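Local coordinates for tailspike protein (Acinetobacter phage vB_ApiP_P1, PDB 6E1R) that probably recognises and hydrolyses capsular polysaccharide on Acinetobacter baumannii, serving as the receptor-binding depolymerase of the phage, at residues S91-N102 and F115-D126; G244-T252 and W269-H277. All coordinates share one frame; numbering follows the deposited sequence.

How the contacts relate
The chain first builds a small N-terminal domain, then turns into helix 94-106 and the opening coil of the parallel beta-helix. Contact 1 comes first: it closes the connection that carries the rest of the helix and strand 111-113, laying residues 91-102 against strands 117-119 and 123-124. The chain then winds on through several coils before contact 2 opens. Contact 2 closes a single coil, bringing residues 269-277 beside residues 244-252. The two are in series, neither nested nor crossed, with centres about 29 Å apart. Contact 1 ties the helix to the N-terminal end of the solenoid; contact 2 joins successive coils in its body, beside a second subunit.

Contact 1 (S91-N102 and F115-D126); sequences SDHSAALDLAVN and FDLRVNTTTELD
H93, F115 and L117 form a cluster. The rings of H93 and F115 form an offset T-shaped pair, their planes 75° apart, with the CE2 edge of F115 turned toward the imidazole. L117 instead lays its methyl CD2 over one face of H93, 4.1 Å from the ring centroid, and the same methyl lies over a face of F115, filling the angle between the two rings. The backbone of R118 is gripped at the edge of the imidazole. Its carbonyl O receives the H93 backbone N at 2.7 Å, and its own N approaches H93 ND1 in a nearly straight bond of 2.9 Å, tilted 21° from the imidazole plane. H93 ND1 could alternatively donate to R118 O, but only if it carried the proton; NE2 has a weak bond to D87 O. H93 occupies the N-cap position of helix 94-106, which packs across the first coil of the parallel beta-helix, consistent with the capping helix seen at this end of such solenoids. Just ahead of it D92 forms an Asx turn, OD1 taking the backbone N of S94. The other oxygen, D92 OD2, is held twice: the S94 hydroxyl donates to its syn lone pair at 2.6 Å, and N120 N comes in nearly along the C-O axis. S94 OG in turn accepts T121 N at 3.1 Å, pinning the chain where it turns after strand 117-119. Further along the helix T123 points its CG2 at the D98 backbone, 3.5 Å from CA, and V101 CG2 touches the same methyl. L97 reaches two ways: CD1 meets L117 CD1 at 4.0 Å, while CD2 faces T123 OG1. One turn on from L97, V101 CG1 packs against D126, whose carboxylate makes a salt bridge to K156.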
loop_
_atom_site.group_PDB
_atom_site.type_symbol
_atom_site.label_atom_id
_atom_site.label_comp_id
_atom_site.label_asym_id
_atom_site.label_seq_id
_atom_site.Cartn_x
_atom_site.Cartn_y
_atom_site.Cartn_z
ATOM N N SER A 91 1.288 17.610 -43.968
ATOM C CA SER A 91 1.886 16.357 -43.532
ATOM C C SER A 91 2.737 16.505 -42.278
ATOM O O SER A 91 3.072 15.490 -41.658
ATOM C CB SER A 91 2.739 15.764 -44.656
ATOM O OG SER A 91 1.953 15.484 -45.801
ATOM N N ASP A 92 3.090 17.728 -41.889
ATOM C CA ASP A 92 3.943 17.941 -40.730
ATOM C C ASP A 92 3.409 19.088 -39.886
ATOM O O ASP A 92 2.857 20.062 -40.406
ATOM C CB ASP A 92 5.393 18.226 -41.137
ATOM C CG ASP A 92 6.298 18.416 -39.942
ATOM O OD1 ASP A 92 6.693 19.569 -39.666
ATOM O OD2 ASP A 92 6.578 17.415 -39.253
ATOM N N HIS A 93 3.586 18.957 -38.568
ATOM C CA HIS A 93 3.178 19.981 -37.613
ATOM C C HIS A 93 4.286 20.292 -36.612
ATOM O O HIS A 93 4.001 20.763 -35.507
ATOM C CB HIS A 93 1.907 19.549 -36.874
ATOM C CG HIS A 93 0.850 18.985 -37.773
ATOM N ND1 HIS A 93 0.746 17.639 -38.043
ATOM C CD2 HIS A 93 -0.143 19.587 -38.469
ATOM C CE1 HIS A 93 -0.270 17.433 -38.863
ATOM N NE2 HIS A 93 -0.826 18.599 -39.137
ATOM N N SER A 94 5.545 20.039 -36.979
ATOM C CA SER A 94 6.650 20.188 -36.035
ATOM C C SER A 94 6.843 21.645 -35.632
ATOM O O SER A 94 6.818 21.982 -34.442
ATOM C CB SER A 94 7.937 19.623 -36.640
ATOM O OG SER A 94 7.743 18.302 -37.112
ATOM N N ALA A 95 7.050 22.525 -36.615
ATOM C CA ALA A 95 7.263 23.936 -36.313
ATOM C C ALA A 95 6.053 24.552 -35.627
ATOM O O ALA A 95 6.202 25.458 -34.798
ATOM C CB ALA A 95 7.598 24.703 -37.592
ATOM N N ALA A 96 4.850 24.072 -35.950
ATOM C CA ALA A 96 3.654 24.563 -35.277
ATOM C C ALA A 96 3.638 24.143 -33.814
ATOM O O ALA A 96 3.271 24.936 -32.938
ATOM C CB ALA A 96 2.403 24.061 -35.995
ATOM N N LEU A 97 4.034 22.900 -33.529
ATOM C CA LEU A 97 4.073 22.445 -32.144
ATOM C C LEU A 97 5.125 23.208 -31.350
ATOM O O LEU A 97 4.890 23.578 -30.194
ATOM C CB LEU A 97 4.340 20.941 -32.088
ATOM C CG LEU A 97 4.330 20.295 -30.700
ATOM C CD1 LEU A 97 2.986 20.495 -30.016
ATOM C CD2 LEU A 97 4.673 18.817 -30.790
ATOM N N ASP A 98 6.283 23.473 -31.963
ATOM C CA ASP A 98 7.330 24.228 -31.280
ATOM C C ASP A 98 6.839 25.613 -30.883
ATOM O O ASP A 98 7.082 26.068 -29.759
ATOM C CB ASP A 98 8.571 24.326 -32.168
ATOM C CG ASP A 98 9.741 24.986 -31.464
ATOM O OD1 ASP A 98 10.219 24.432 -30.453
ATOM O OD2 ASP A 98 10.187 26.056 -31.928
ATOM N N LEU A 99 6.140 26.297 -31.792
ATOM C CA LEU A 99 5.558 27.590 -31.453
ATOM C C LEU A 99 4.484 27.454 -30.382
ATOM O O LEU A 99 4.296 28.368 -29.573
ATOM C CB LEU A 99 4.985 28.245 -32.710
ATOM C CG LEU A 99 4.339 29.623 -32.560
ATOM C CD1 LEU A 99 5.301 30.600 -31.908
ATOM C CD2 LEU A 99 3.891 30.133 -33.919
ATOM N N ALA A 100 3.785 26.318 -30.349
ATOM C CA ALA A 100 2.737 26.117 -29.355
ATOM C C ALA A 100 3.321 25.974 -27.953
ATOM O O ALA A 100 2.843 26.612 -27.007
ATOM C CB ALA A 100 1.897 24.893 -29.724
ATOM N N VAL A 101 4.356 25.141 -27.801
ATOM C CA VAL A 101 4.985 24.967 -26.493
ATOM C C VAL A 101 5.630 26.267 -26.034
ATOM O O VAL A 101 5.542 26.640 -24.857
ATOM C CB VAL A 101 6.013 23.819 -26.534
ATOM C CG1 VAL A 101 6.415 23.416 -25.128
ATOM C CG2 VAL A 101 5.469 22.624 -27.298
ATOM N N ASN A 102 6.298 26.973 -26.952
ATOM C CA ASN A 102 6.917 28.248 -26.601
ATOM C C ASN A 102 5.874 29.287 -26.205
ATOM O O ASN A 102 6.100 30.076 -25.280
ATOM C CB ASN A 102 7.761 28.764 -27.768
ATOM C CG ASN A 102 9.044 27.975 -27.958
ATOM O OD1 ASN A 102 9.764 27.700 -26.999
ATOM N ND2 ASN A 102 9.340 27.614 -29.200
ATOM N N PHE A 115 -6.394 18.276 -32.756
ATOM C CA PHE A 115 -6.400 17.245 -33.784
ATOM C C PHE A 115 -5.057 16.530 -33.755
ATOM O O PHE A 115 -4.065 17.052 -33.240
ATOM C CB PHE A 115 -6.696 17.820 -35.177
ATOM C CG PHE A 115 -5.554 18.590 -35.780
ATOM C CD1 PHE A 115 -5.357 19.924 -35.466
ATOM C CD2 PHE A 115 -4.693 17.986 -36.681
ATOM C CE1 PHE A 115 -4.313 20.636 -36.027
ATOM C CE2 PHE A 115 -3.646 18.691 -37.243
ATOM C CZ PHE A 115 -3.458 20.019 -36.918
ATOM N N ASP A 116 -5.035 15.322 -34.317
ATOM C CA ASP A 116 -3.842 14.488 -34.242
ATOM C C ASP A 116 -2.708 15.115 -35.040
ATOM O O ASP A 116 -2.876 15.466 -36.212
ATOM C CB ASP A 116 -4.142 13.078 -34.751
ATOM C CG ASP A 116 -5.164 12.353 -33.894
ATOM O OD1 ASP A 116 -5.308 12.711 -32.706
ATOM O OD2 ASP A 116 -5.823 11.424 -34.408
ATOM N N LEU A 117 -1.548 15.243 -34.405
ATOM C CA LEU A 117 -0.391 15.875 -35.013
ATOM C C LEU A 117 0.587 14.830 -35.536
ATOM O O LEU A 117 0.665 13.709 -35.026
ATOM C CB LEU A 117 0.315 16.787 -34.007
ATOM C CG LEU A 117 -0.534 17.914 -33.415
ATOM C CD1 LEU A 117 0.301 18.794 -32.501
ATOM C CD2 LEU A 117 -1.175 18.736 -34.518
ATOM N N ARG A 118 1.336 15.217 -36.565
ATOM C CA ARG A 118 2.400 14.399 -37.132
ATOM C C ARG A 118 3.639 15.269 -37.258
ATOM O O ARG A 118 3.592 16.330 -37.887
ATOM C CB ARG A 118 1.988 13.836 -38.496
ATOM C CG ARG A 118 0.722 12.994 -38.455
ATOM C CD ARG A 118 0.381 12.422 -39.821
ATOM N NE ARG A 118 1.284 11.346 -40.211
ATOM C CZ ARG A 118 1.133 10.077 -39.845
ATOM N NH1 ARG A 118 0.114 9.723 -39.073
ATOM N NH2 ARG A 118 2.003 9.161 -40.247
ATOM N N VAL A 119 4.744 14.826 -36.662
ATOM C CA VAL A 119 5.951 15.634 -36.540
ATOM C C VAL A 119 7.146 14.837 -37.044
ATOM O O VAL A 119 7.234 13.623 -36.829
ATOM C CB VAL A 119 6.180 16.110 -35.086
ATOM C CG1 VAL A 119 5.052 17.032 -34.645
ATOM C CG2 VAL A 119 6.299 14.923 -34.139
ATOM N N ASN A 120 8.063 15.525 -37.725
ATOM C CA ASN A 120 9.313 14.931 -38.172
ATOM C C ASN A 120 10.520 15.590 -37.523
ATOM O O ASN A 120 11.655 15.179 -37.793
ATOM C CB ASN A 120 9.449 15.012 -39.700
ATOM C CG ASN A 120 9.554 16.438 -40.207
ATOM O OD1 ASN A 120 9.228 17.390 -39.501
ATOM N ND2 ASN A 120 10.011 16.588 -41.444
ATOM N N THR A 121 10.308 16.603 -36.688
ATOM C CA THR A 121 11.373 17.273 -35.959
ATOM C C THR A 121 10.987 17.358 -34.489
ATOM O O THR A 121 9.815 17.562 -34.157
ATOM C CB THR A 121 11.625 18.679 -36.528
ATOM O OG1 THR A 121 11.994 18.572 -37.909
ATOM C CG2 THR A 121 12.734 19.391 -35.767
ATOM N N THR A 122 11.975 17.191 -33.614
ATOM C CA THR A 122 11.711 17.150 -32.186
ATOM C C THR A 122 11.251 18.514 -31.677
ATOM O O THR A 122 11.449 19.552 -32.314
ATOM C CB THR A 122 12.953 16.704 -31.413
ATOM O OG1 THR A 122 12.608 16.496 -30.037
ATOM C CG2 THR A 122 14.048 17.757 -31.500
ATOM N N THR A 123 10.626 18.493 -30.503
ATOM C CA THR A 123 10.185 19.699 -29.813
ATOM C C THR A 123 10.735 19.674 -28.397
ATOM O O THR A 123 10.368 18.801 -27.603
ATOM C CB THR A 123 8.657 19.798 -29.792
ATOM O OG1 THR A 123 8.111 19.135 -30.941
ATOM C CG2 THR A 123 8.218 21.241 -29.768
ATOM N N GLU A 124 11.609 20.625 -28.082
ATOM C CA GLU A 124 12.200 20.670 -26.753
ATOM C C GLU A 124 11.135 20.998 -25.715
ATOM O O GLU A 124 10.304 21.888 -25.912
ATOM C CB GLU A 124 13.331 21.696 -26.707
ATOM C CG GLU A 124 14.545 21.296 -27.533
ATOM C CD GLU A 124 15.764 22.147 -27.237
ATOM O OE1 GLU A 124 15.621 23.175 -26.542
ATOM O OE2 GLU A 124 16.867 21.790 -27.701
ATOM N N LEU A 125 11.167 20.271 -24.602
ATOM C CA LEU A 125 10.157 20.412 -23.556
ATOM C C LEU A 125 10.496 21.648 -22.735
ATOM O O LEU A 125 11.423 21.633 -21.918
ATOM C CB LEU A 125 10.103 19.150 -22.700
ATOM C CG LEU A 125 8.985 18.946 -21.669
ATOM C CD1 LEU A 125 8.848 17.464 -21.367
ATOM C CD2 LEU A 125 9.217 19.716 -20.379
ATOM N N ASP A 126 9.752 22.727 -22.955
ATOM C CA ASP A 126 9.895 23.913 -22.126
ATOM C C ASP A 126 9.357 23.648 -20.726
ATOM O O ASP A 126 8.451 22.834 -20.525
ATOM C CB ASP A 126 9.155 25.099 -22.744
ATOM C CG ASP A 126 9.777 25.562 -24.042
ATOM O OD1 ASP A 126 10.964 25.254 -24.281
ATOM O OD2 ASP A 126 9.076 26.236 -24.823
HETATM O O HOH W 1 2.436 12.654 -42.396
HETATM O O HOH W 2 10.273 24.308 -27.567
#

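Contact 2 (G244-T252 and W269-H277)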
loop_
_atom_site.group_PDB
_atom_site.type_symbol
_atom_site.label_atom_id
_atom_site.label_comp_id
_atom_site.label_asym_id
_atom_site.label_seq_id
_atom_site.Cartn_x
_atom_site.Cartn_y
_atom_site.Cartn_z
ATOM N N GLY A 244 25.079 10.031 -8.723
ATOM C CA GLY A 244 25.363 11.116 -7.799
ATOM C C GLY A 244 24.666 12.433 -8.064
ATOM O O GLY A 244 24.262 13.121 -7.123
ATOM N N THR A 245 24.519 12.804 -9.331
ATOM C CA THR A 245 23.973 14.104 -9.696
ATOM C C THR A 245 22.628 14.025 -10.392
ATOM O O THR A 245 21.779 14.889 -10.171
ATOM C CB THR A 245 24.952 14.856 -10.601
ATOM O OG1 THR A 245 25.256 14.055 -11.750
ATOM C CG2 THR A 245 26.237 15.167 -9.848
ATOM N N ARG A 246 22.407 13.020 -11.237
ATOM C CA ARG A 246 21.157 12.929 -11.992
ATOM C C ARG A 246 20.734 11.462 -12.002
ATOM O O ARG A 246 21.096 10.706 -12.907
ATOM C CB ARG A 246 21.348 13.486 -13.396
ATOM C CG ARG A 246 21.448 14.998 -13.387
ATOM C CD ARG A 246 21.880 15.570 -14.722
ATOM N NE ARG A 246 22.600 16.837 -14.557
ATOM C CZ ARG A 246 22.088 17.958 -14.053
ATOM N NH1 ARG A 246 20.828 18.003 -13.645
ATOM N NH2 ARG A 246 22.849 19.042 -13.950
ATOM N N GLU A 247 19.950 11.072 -10.996
ATOM C CA GLU A 247 19.503 9.696 -10.856
ATOM C C GLU A 247 17.991 9.596 -11.040
ATOM O O GLU A 247 17.249 10.460 -10.560
ATOM C CB GLU A 247 19.887 9.144 -9.479
ATOM C CG GLU A 247 21.381 9.210 -9.189
ATOM C CD GLU A 247 21.724 8.816 -7.765
ATOM O OE1 GLU A 247 20.790 8.591 -6.967
ATOM O OE2 GLU A 247 22.928 8.733 -7.441
ATOM N N PRO A 248 17.503 8.558 -11.721
ATOM C CA PRO A 248 16.052 8.412 -11.899
ATOM C C PRO A 248 15.346 8.004 -10.614
ATOM O O PRO A 248 15.380 6.832 -10.230
ATOM C CB PRO A 248 15.931 7.319 -12.974
ATOM C CG PRO A 248 17.330 7.077 -13.485
ATOM C CD PRO A 248 18.258 7.491 -12.395
ATOM N N ASN A 249 14.681 8.954 -9.958
ATOM C CA ASN A 249 14.112 8.738 -8.636
ATOM C C ASN A 249 12.615 9.027 -8.625
ATOM O O ASN A 249 12.091 9.739 -9.484
ATOM C CB ASN A 249 14.796 9.630 -7.591
ATOM C CG ASN A 249 16.301 9.480 -7.585
ATOM O OD1 ASN A 249 16.836 8.425 -7.925
ATOM N ND2 ASN A 249 16.997 10.541 -7.192
ATOM N N ALA A 250 11.929 8.441 -7.642
ATOM C CA ALA A 250 10.577 8.847 -7.246
ATOM C C ALA A 250 9.584 8.773 -8.409
ATOM O O ALA A 250 8.921 9.749 -8.759
ATOM C CB ALA A 250 10.595 10.252 -6.637
ATOM N N ASN A 251 9.476 7.587 -8.999
ATOM C CA ASN A 251 8.568 7.354 -10.117
ATOM C C ASN A 251 7.546 6.300 -9.706
ATOM O O ASN A 251 7.902 5.141 -9.472
ATOM C CB ASN A 251 9.350 6.938 -11.360
ATOM C CG ASN A 251 10.303 8.023 -11.829
ATOM O OD1 ASN A 251 9.958 9.205 -11.836
ATOM N ND2 ASN A 251 11.515 7.631 -12.194
ATOM N N THR A 252 6.279 6.705 -9.624
ATOM C CA THR A 252 5.196 5.851 -9.158
ATOM C C THR A 252 4.190 5.613 -10.274
ATOM O O THR A 252 3.889 6.519 -11.060
ATOM C CB THR A 252 4.486 6.464 -7.943
ATOM O OG1 THR A 252 5.413 7.254 -7.189
ATOM C CG2 THR A 252 3.894 5.380 -7.059
ATOM N N TRP A 269 16.169 1.297 -15.596
ATOM C CA TRP A 269 16.803 2.509 -15.099
ATOM C C TRP A 269 18.088 2.128 -14.379
ATOM O O TRP A 269 18.223 1.010 -13.874
ATOM C CB TRP A 269 15.878 3.313 -14.174
ATOM C CG TRP A 269 15.720 2.758 -12.790
ATOM C CD1 TRP A 269 16.478 3.059 -11.696
ATOM C CD2 TRP A 269 14.718 1.837 -12.340
ATOM N NE1 TRP A 269 16.023 2.370 -10.599
ATOM C CE2 TRP A 269 14.943 1.613 -10.967
ATOM C CE3 TRP A 269 13.659 1.174 -12.967
ATOM C CZ2 TRP A 269 14.148 0.754 -10.209
ATOM C CZ3 TRP A 269 12.869 0.321 -12.212
ATOM C CH2 TRP A 269 13.119 0.118 -10.848
ATOM N N ASP A 270 19.032 3.061 -14.347
ATOM C CA ASP A 270 20.357 2.797 -13.797
ATOM C C ASP A 270 20.697 3.866 -12.760
ATOM O O ASP A 270 19.820 4.537 -12.201
ATOM C CB ASP A 270 21.396 2.732 -14.927
ATOM C CG ASP A 270 21.466 4.019 -15.738
ATOM O OD1 ASP A 270 20.734 4.978 -15.417
ATOM O OD2 ASP A 270 22.259 4.070 -16.702
ATOM N N SER A 271 21.996 4.024 -12.494
ATOM C CA SER A 271 22.533 5.041 -11.591
ATOM C C SER A 271 22.010 4.896 -10.166
ATOM O O SER A 271 22.010 5.869 -9.404
ATOM C CB SER A 271 22.251 6.453 -12.115
ATOM O OG SER A 271 22.778 6.621 -13.420
ATOM N N TYR A 272 21.569 3.691 -9.794
ATOM C CA TYR A 272 21.034 3.418 -8.459
ATOM C C TYR A 272 19.838 4.316 -8.151
ATOM O O TYR A 272 19.708 4.856 -7.051
ATOM C CB TYR A 272 22.120 3.549 -7.388
ATOM C CG TYR A 272 23.318 2.665 -7.649
ATOM C CD1 TYR A 272 24.408 3.134 -8.370
ATOM C CD2 TYR A 272 23.353 1.355 -7.186
ATOM C CE1 TYR A 272 25.503 2.328 -8.618
ATOM C CE2 TYR A 272 24.446 0.540 -7.428
ATOM C CZ TYR A 272 25.517 1.032 -8.144
ATOM O OH TYR A 272 26.607 0.228 -8.389
ATOM N N GLY A 273 18.960 4.478 -9.140
ATOM C CA GLY A 273 17.767 5.278 -8.933
ATOM C C GLY A 273 16.856 4.669 -7.886
ATOM O O GLY A 273 16.755 3.449 -7.747
ATOM N N THR A 274 16.168 5.538 -7.153
ATOM C CA THR A 274 15.430 5.146 -5.962
ATOM C C THR A 274 13.929 5.331 -6.145
ATOM O O THR A 274 13.475 6.212 -6.880
ATOM C CB THR A 274 15.894 5.953 -4.744
ATOM O OG1 THR A 274 15.729 7.353 -5.004
ATOM C CG2 THR A 274 17.355 5.675 -4.447
ATOM N N GLN A 275 13.168 4.473 -5.464
ATOM C CA GLN A 275 11.723 4.620 -5.282
ATOM C C GLN A 275 10.979 4.558 -6.622
ATOM O O GLN A 275 10.473 5.553 -7.145
ATOM C CB GLN A 275 11.406 5.912 -4.521
ATOM C CG GLN A 275 11.954 5.934 -3.101
ATOM C CD GLN A 275 11.211 4.994 -2.173
ATOM O OE1 GLN A 275 9.982 4.924 -2.197
ATOM N NE2 GLN A 275 11.956 4.264 -1.350
ATOM N N TRP A 276 10.926 3.342 -7.156
ATOM C CA TRP A 276 10.063 2.990 -8.281
ATOM C C TRP A 276 9.041 1.986 -7.757
ATOM O O TRP A 276 9.392 0.840 -7.455
ATOM C CB TRP A 276 10.864 2.392 -9.436
ATOM C CG TRP A 276 11.736 3.354 -10.195
ATOM C CD1 TRP A 276 12.764 4.100 -9.695
ATOM C CD2 TRP A 276 11.681 3.638 -11.599
ATOM N NE1 TRP A 276 13.342 4.843 -10.698
ATOM C CE2 TRP A 276 12.694 4.577 -11.877
ATOM C CE3 TRP A 276 10.865 3.197 -12.647
ATOM C CZ2 TRP A 276 12.916 5.079 -13.158
ATOM C CZ3 TRP A 276 11.086 3.699 -13.918
ATOM C CH2 TRP A 276 12.103 4.631 -14.161
ATOM N N HIS A 277 7.784 2.409 -7.643
ATOM C CA HIS A 277 6.739 1.570 -7.076
ATOM C C HIS A 277 5.569 1.462 -8.044
ATOM O O HIS A 277 5.348 2.344 -8.877
ATOM C CB HIS A 277 6.266 2.110 -5.721
ATOM C CG HIS A 277 7.358 2.223 -4.705
ATOM N ND1 HIS A 277 8.107 1.140 -4.295
ATOM C CD2 HIS A 277 7.835 3.290 -4.021
ATOM C CE1 HIS A 277 8.995 1.534 -3.402
ATOM N NE2 HIS A 277 8.850 2.834 -3.216
HETATM O O HOH W 3 8.108 6.857 -5.184
#
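W276 and N251 project side by side in the same direction, and the amide plane of N251 stands almost perpendicular to the indole. N251 CB sits over the six-membered ring of W276, 4.1 Å from its centroid, and ND2 lies above the same face near CZ2. The opposite face of W276 is taken by the W269 ring, so the indole is clamped between an amide and a second tryptophan. Its rotation is fixed at the edge, where NE1 donates almost straight to P248 O at 2.9 Å, within the ring plane but well above the carbonyl plane. W269, with CG between its backbone N and carbonyl carbon (chi1 76°), swings its own NE1 to G273 O. The proline ring fills the corner: P248 CB meets W276 CZ2 at 3.8 Å, and CG rests on W269 CB. Two successive coils of the right-handed parallel beta-helix are stacked here at a turn; A250 and Q275 occupy matching left-handed backbone conformations just before the paired parallel strands, a device known from beta-helix turns. A250 N binds T274 O at 2.8 Å, N251 N binds Q275 O, and H277 N returns to N251 O. N249 CG lies beside its own backbone N (chi1 -54°), which lets OD1 accept T274 N at 3.1 Å; a sodium ion is bound near this side chain. The T274 hydroxyl bonds to Y307 of the second subunit. N251 OD1 accepts the backbone N of C215 on the preceding coil. Q275 OE1 receives H277 NE2 and, from the second subunit, G306 N.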